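Side-chain contacts in GTPase subunit of restriction endonuclease (Thermococcus gammatolerans, PDB 6P0F), which is the GTPase subunit of an McrB-type restriction endonuclease, whose N-terminal YTH-like domain binds DNA and probably serves in recognising the substrate: residues A[101-105]-A[106-110]; A[35-38]-A[39-43]. All coordinates share one frame; numbering follows the deposited sequence.

Contact 1 (A[101-105]-A[106-110])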
ATOM      1  N   VAL A 101       6.424  -2.733 -10.604  1.00 22.63           N
ATOM      2  CA  VAL A 101       6.245  -3.320 -11.917  1.00 23.27           C
ATOM      3  C   VAL A 101       5.111  -2.556 -12.569  1.00 26.15           C
ATOM      4  O   VAL A 101       4.001  -2.545 -12.036  1.00 27.69           O
ATOM      5  CB  VAL A 101       5.903  -4.820 -11.848  1.00 29.94           C
ATOM      6  CG1 VAL A 101       5.658  -5.351 -13.250  1.00 32.50           C
ATOM      7  CG2 VAL A 101       7.018  -5.594 -11.132  1.00 30.25           C
ATOM      8  N   GLU A 102       5.370  -1.930 -13.705  1.00 26.60           N
ATOM      9  CA  GLU A 102       4.308  -1.359 -14.515  1.00 30.61           C
ATOM     10  C   GLU A 102       3.816  -2.421 -15.494  1.00 26.90           C
ATOM     11  O   GLU A 102       4.577  -2.888 -16.351  1.00 31.38           O
ATOM     12  CB  GLU A 102       4.788  -0.110 -15.257  1.00 34.91           C
ATOM     13  CG  GLU A 102       3.728   0.456 -16.198  1.00 45.19           C
ATOM     14  CD  GLU A 102       4.244   1.611 -17.077  1.00 50.83           C
ATOM     15  OE1 GLU A 102       3.480   2.069 -17.958  1.00 47.02           O
ATOM     16  OE2 GLU A 102       5.436   1.969 -16.947  1.00 47.02           O
ATOM     17  N   ILE A 103       2.552  -2.807 -15.374  1.00 28.35           N
ATOM     18  CA  ILE A 103       1.929  -3.699 -16.346  1.00 27.68           C
ATOM     19  C   ILE A 103       1.421  -2.852 -17.507  1.00 30.97           C
ATOM     20  O   ILE A 103       0.736  -1.844 -17.302  1.00 29.33           O
ATOM     21  CB  ILE A 103       0.782  -4.508 -15.719  1.00 27.01           C
ATOM     22  CG1 ILE A 103       1.290  -5.315 -14.513  1.00 25.67           C
ATOM     23  CG2 ILE A 103       0.159  -5.430 -16.765  1.00 32.07           C
ATOM     24  CD1 ILE A 103       2.357  -6.308 -14.840  1.00 27.48           C
ATOM     25  N   SER A 104       1.736  -3.266 -18.727  1.00 30.02           N
ATOM     26  CA  SER A 104       1.271  -2.521 -19.883  1.00 34.06           C
ATOM     27  C   SER A 104      -0.251  -2.561 -19.976  1.00 35.55           C
ATOM     28  O   SER A 104      -0.895  -3.560 -19.638  1.00 30.99           O
ATOM     29  CB  SER A 104       1.885  -3.094 -21.153  1.00 38.13           C
ATOM     30  OG  SER A 104       0.959  -3.939 -21.805  1.00 50.37           O
ATOM     31  N   GLU A 105      -0.833  -1.467 -20.475  1.00 33.70           N
ATOM     32  CA  GLU A 105      -2.282  -1.425 -20.654  1.00 34.64           C
ATOM     33  C   GLU A 105      -2.817  -2.644 -21.394  1.00 31.58           C
ATOM     34  O   GLU A 105      -3.976  -3.036 -21.205  1.00 36.89           O
ATOM     35  CB  GLU A 105      -2.694  -0.177 -21.441  1.00 41.56           C
ATOM     36  CG  GLU A 105      -2.185   1.141 -20.927  1.00 41.44           C
ATOM     37  CD  GLU A 105      -2.741   2.318 -21.736  1.00 39.06           C
ATOM     38  OE1 GLU A 105      -2.866   3.424 -21.164  1.00 45.51           O
ATOM     39  OE2 GLU A 105      -3.060   2.123 -22.937  1.00 45.22           O
ATOM     40  N   ASN A 106      -2.009  -3.239 -22.272  1.00 36.09           N
ATOM     41  CA  ASN A 106      -2.450  -4.365 -23.083  1.00 33.63           C
ATOM     42  C   ASN A 106      -2.346  -5.706 -22.362  1.00 37.15           C
ATOM     43  O   ASN A 106      -2.761  -6.729 -22.916  1.00 36.43           O
ATOM     44  CB  ASN A 106      -1.611  -4.447 -24.371  1.00 39.81           C
ATOM     45  CG  ASN A 106      -1.485  -3.105 -25.086  1.00 40.68           C
ATOM     46  OD1 ASN A 106      -0.387  -2.554 -25.228  1.00 43.95           O
ATOM     47  ND2 ASN A 106      -2.607  -2.582 -25.544  1.00 41.62           N
ATOM     48  N   ASP A 107      -1.781  -5.730 -21.157  1.00 31.24           N
ATOM     49  CA  ASP A 107      -1.428  -6.970 -20.479  1.00 29.20           C
ATOM     50  C   ASP A 107      -2.115  -7.108 -19.125  1.00 30.62           C
ATOM     51  O   ASP A 107      -1.697  -7.940 -18.311  1.00 32.89           O
ATOM     52  CB  ASP A 107       0.089  -7.049 -20.291  1.00 31.50           C
ATOM     53  CG  ASP A 107       0.826  -7.419 -21.567  1.00 47.73           C
ATOM     54  OD1 ASP A 107       0.239  -8.136 -22.408  1.00 50.22           O
ATOM     55  OD2 ASP A 107       1.997  -6.987 -21.714  1.00 48.50           O
ATOM     56  N   VAL A 108      -3.185  -6.348 -18.884  1.00 32.08           N
ATOM     57  CA  VAL A 108      -3.772  -6.293 -17.547  1.00 26.78           C
ATOM     58  C   VAL A 108      -4.765  -7.404 -17.255  1.00 25.43           C
ATOM     59  O   VAL A 108      -5.239  -7.513 -16.113  1.00 26.59           O
ATOM     60  CB  VAL A 108      -4.471  -4.933 -17.336  1.00 26.91           C
ATOM     61  CG1 VAL A 108      -3.456  -3.811 -17.352  1.00 30.53           C
ATOM     62  CG2 VAL A 108      -5.554  -4.670 -18.417  1.00 29.88           C
ATOM     63  N   SER A 109      -5.095  -8.262 -18.223  1.00 26.49           N
ATOM     64  CA  SER A 109      -6.202  -9.176 -17.991  1.00 22.83           C
ATOM     65  C   SER A 109      -5.979 -10.065 -16.758  1.00 22.27           C
ATOM     66  O   SER A 109      -6.940 -10.402 -16.056  1.00 24.11           O
ATOM     67  CB  SER A 109      -6.436 -10.062 -19.217  1.00 30.55           C
ATOM     68  OG  SER A 109      -7.391 -11.045 -18.892  1.00 41.98           O
ATOM     69  N   PHE A 110      -4.737 -10.507 -16.525  1.00 24.53           N
ATOM     70  CA  PHE A 110      -4.499 -11.422 -15.407  1.00 21.85           C
ATOM     71  C   PHE A 110      -4.837 -10.774 -14.061  1.00 24.33           C
ATOM     72  O   PHE A 110      -5.134 -11.488 -13.096  1.00 24.71           O
ATOM     73  CB  PHE A 110      -3.042 -11.948 -15.395  1.00 22.37           C
ATOM     74  CG  PHE A 110      -2.031 -11.007 -14.794  1.00 22.95           C
ATOM     75  CD1 PHE A 110      -1.562  -9.908 -15.510  1.00 27.48           C
ATOM     76  CD2 PHE A 110      -1.520 -11.234 -13.534  1.00 23.84           C
ATOM     77  CE1 PHE A 110      -0.625  -9.042 -14.957  1.00 27.88           C
ATOM     78  CE2 PHE A 110      -0.572 -10.385 -12.981  1.00 25.77           C
ATOM     79  CZ  PHE A 110      -0.122  -9.289 -13.688  1.00 25.46           C
TER
HETATM   80  O   HOH W   1       3.339  -5.546 -19.311  1.00 33.84           O

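Contact 2 (A[35-38]-A[39-43])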
ATOM      1  N   GLY A  35       4.167 -16.876 -15.056  1.00 24.34           N
ATOM      2  CA  GLY A  35       3.654 -16.719 -16.395  1.00 27.37           C
ATOM      3  C   GLY A  35       3.248 -15.311 -16.726  1.00 27.96           C
ATOM      4  O   GLY A  35       3.070 -14.997 -17.905  1.00 31.78           O
ATOM      5  N   GLN A  36       3.095 -14.455 -15.721  1.00 23.70           N
ATOM      6  CA  GLN A  36       2.695 -13.075 -15.910  1.00 21.99           C
ATOM      7  C   GLN A  36       3.686 -12.076 -15.353  1.00 27.48           C
ATOM      8  O   GLN A  36       3.930 -11.037 -15.975  1.00 34.70           O
ATOM      9  CB  GLN A  36       1.328 -12.835 -15.257  1.00 23.32           C
ATOM     10  CG  GLN A  36       0.220 -13.684 -15.833  1.00 22.08           C
ATOM     11  CD  GLN A  36      -0.141 -13.285 -17.248  1.00 23.52           C
ATOM     12  OE1 GLN A  36      -0.025 -12.122 -17.639  1.00 25.64           O
ATOM     13  NE2 GLN A  36      -0.581 -14.255 -18.020  1.00 24.59           N
ATOM     14  N   ILE A  37       4.215 -12.340 -14.162  1.00 26.35           N
ATOM     15  CA  ILE A  37       5.253 -11.530 -13.539  1.00 24.02           C
ATOM     16  C   ILE A  37       6.579 -12.251 -13.760  1.00 22.19           C
ATOM     17  O   ILE A  37       6.660 -13.467 -13.585  1.00 21.94           O
ATOM     18  CB  ILE A  37       4.971 -11.325 -12.035  1.00 21.77           C
ATOM     19  CG1 ILE A  37       3.627 -10.632 -11.813  1.00 22.62           C
ATOM     20  CG2 ILE A  37       6.118 -10.605 -11.403  1.00 22.48           C
ATOM     21  CD1 ILE A  37       3.569  -9.194 -12.337  1.00 26.05           C
ATOM     22  N   GLY A  38       7.604 -11.517 -14.177  1.00 25.10           N
ATOM     23  CA  GLY A  38       8.880 -12.119 -14.484  1.00 27.99           C
ATOM     24  C   GLY A  38       9.505 -12.835 -13.301  1.00 28.43           C
ATOM     25  O   GLY A  38       9.395 -12.396 -12.157  1.00 23.24           O
ATOM     26  N   PRO A  39      10.221 -13.929 -13.567  1.00 26.15           N
ATOM     27  CA  PRO A  39      10.782 -14.716 -12.455  1.00 24.68           C
ATOM     28  C   PRO A  39      11.800 -13.930 -11.644  1.00 25.36           C
ATOM     29  O   PRO A  39      12.006 -14.197 -10.457  1.00 25.05           O
ATOM     30  CB  PRO A  39      11.412 -15.924 -13.168  1.00 28.78           C
ATOM     31  CG  PRO A  39      11.659 -15.430 -14.565  1.00 27.22           C
ATOM     32  CD  PRO A  39      10.506 -14.547 -14.876  1.00 28.21           C
ATOM     33  N   ASP A  40      12.437 -12.930 -12.236  1.00 25.25           N
ATOM     34  CA  ASP A  40      13.362 -12.102 -11.466  1.00 28.11           C
ATOM     35  C   ASP A  40      12.640 -11.397 -10.322  1.00 27.05           C
ATOM     36  O   ASP A  40      13.125 -11.334  -9.188  1.00 26.48           O
ATOM     37  CB  ASP A  40      13.999 -11.075 -12.412  1.00 30.36           C
ATOM     38  CG  ASP A  40      12.918 -10.176 -13.047  1.00 42.65           C
ATOM     39  OD1 ASP A  40      11.922 -10.748 -13.501  1.00 49.49           O
ATOM     40  OD2 ASP A  40      12.988  -8.979 -12.835  1.00 55.28           O
ATOM     41  N   ILE A  41      11.482 -10.807 -10.641  1.00 25.29           N
ATOM     42  CA  ILE A  41      10.691 -10.128  -9.628  1.00 24.07           C
ATOM     43  C   ILE A  41      10.248 -11.111  -8.563  1.00 20.24           C
ATOM     44  O   ILE A  41      10.388 -10.863  -7.358  1.00 24.21           O
ATOM     45  CB  ILE A  41       9.480  -9.435 -10.282  1.00 25.28           C
ATOM     46  CG1 ILE A  41       9.941  -8.431 -11.338  1.00 29.30           C
ATOM     47  CG2 ILE A  41       8.638  -8.830  -9.213  1.00 23.49           C
ATOM     48  CD1 ILE A  41      10.714  -7.280 -10.816  1.00 36.72           C
ATOM     49  N   LEU A  42       9.695 -12.254  -8.992  1.00 18.70           N
ATOM     50  CA  LEU A  42       9.198 -13.238  -8.037  1.00 21.04           C
ATOM     51  C   LEU A  42      10.318 -13.779  -7.152  1.00 19.85           C
ATOM     52  O   LEU A  42      10.141 -13.958  -5.940  1.00 21.82           O
ATOM     53  CB  LEU A  42       8.509 -14.364  -8.796  1.00 20.94           C
ATOM     54  CG  LEU A  42       7.322 -13.948  -9.655  1.00 22.82           C
ATOM     55  CD1 LEU A  42       6.786 -15.152 -10.411  1.00 24.41           C
ATOM     56  CD2 LEU A  42       6.259 -13.329  -8.767  1.00 23.58           C
ATOM     57  N   ASP A  43      11.485 -14.039  -7.738  1.00 20.22           N
ATOM     58  CA  ASP A  43      12.619 -14.546  -6.969  1.00 22.98           C
ATOM     59  C   ASP A  43      13.080 -13.525  -5.928  1.00 22.61           C
ATOM     60  O   ASP A  43      13.394 -13.871  -4.779  1.00 24.63           O
ATOM     61  CB  ASP A  43      13.771 -14.878  -7.919  1.00 21.97           C
ATOM     62  CG  ASP A  43      13.569 -16.198  -8.710  1.00 28.69           C
ATOM     63  OD1 ASP A  43      12.673 -17.012  -8.381  1.00 23.83           O
ATOM     64  OD2 ASP A  43      14.357 -16.421  -9.662  1.00 29.79           O
TER

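Contact 1 (A[101-105]-A[106-110])
I103 reaches round the turn just after strand 91-102 to D107, V108 and F110, while S104 meets the polar groups of the same turn. From CB, which branches just beside the backbone, the isoleucine sends CG2 and CG1 different ways. CG2 lies anti to the backbone N, a consequence of chi1 at -57°, and rests 3.5 Å from D107 O and 4.0 Å from V108 CG1. CG1 carries CD1 to the edge of the F110 ring, near its plane, where CD1 stops 4.0 Å from CZ. The carbonyl oxygen of D107 also lies at that ring's edge, in plane. Replacing I103 by an alanine would probably open a gap between V108 CG1 and the edge of F110, leaving both without this apolar neighbour.

The turn itself is of type I, closed by D107 N donating to S104 O at 2.8 Å. With chi1 far from staggered at 100°, S104 OG takes a weak bond from N106 N, in the manner of an ST turn, and gives a weak one of 3.2 Å to D107 OD2. A water joins that carboxylate oxygen to S104 N, 2.8 Å from the nitrogen. Beyond the turn, R122 pairs with E102 and takes up I103 O. One strong backbone bond is thus supported by two weak side-chain bonds and a bridging water, so the chain reversal probably relies on their sum, with the apolar contacts of I103 beside it.

Contact 2 (A[35-38]-A[39-43])
I37 and L42 form a hydrophobic staple across the start of helix 39-45: G38 is the N-cap, the isoleucine precedes it, and the leucine is the fourth residue after it. The I37 branch that makes the contact is CG2, which sits anti to the backbone N (chi1 -59°) and comes 3.8 Å from L42 CD2. The longer branch, ending in CD1, leads away from the helix, where I37 also packs on L124 and F126. L42 folds back over the cap with CG beside its own backbone N and an extended chi2 of 177°; this places CD1 against the carbonyl oxygen of I37. I41 has almost the same torsions as I37, yet the two side chains cross obliquely, and I37 CG2 lies 3.7 Å from I41 CB.

L42 N donates to G38 O at 3.2 Å. With D40 in its present conformation, a CB on G38 would fall about 2.6 Å from D40 OD1, a clash, and glycine therefore suits this cap. D40 takes the less usual first torsion, CG placed between the backbone N and the carbonyl carbon, and this turns its carboxylate back over the cap, where OD1 ends 3.2 Å from G38 C.

Far apart in sequence order but only about 14 Å apart between centres, contacts 1 and 2 share one apolar seam. I37 CD1, the arm that contact 2 leaves pointing away from its helix, lies 3.9 Å from F110 CZ and 4.0 Å from I103 CD1, thereby joining the pair at the heart of contact 1. Farther along, V101 CG2 meets I41 CD1 at 4.1 Å, and Q36 packs on F110. L124 on strand 123-127 touches both I37 and I103, so the strand backs the seam. A disulfide between C45 and C98 ties helix 39-45 covalently to strand 91-102. No ligand or DNA takes part here; this is packing at the domain's periphery.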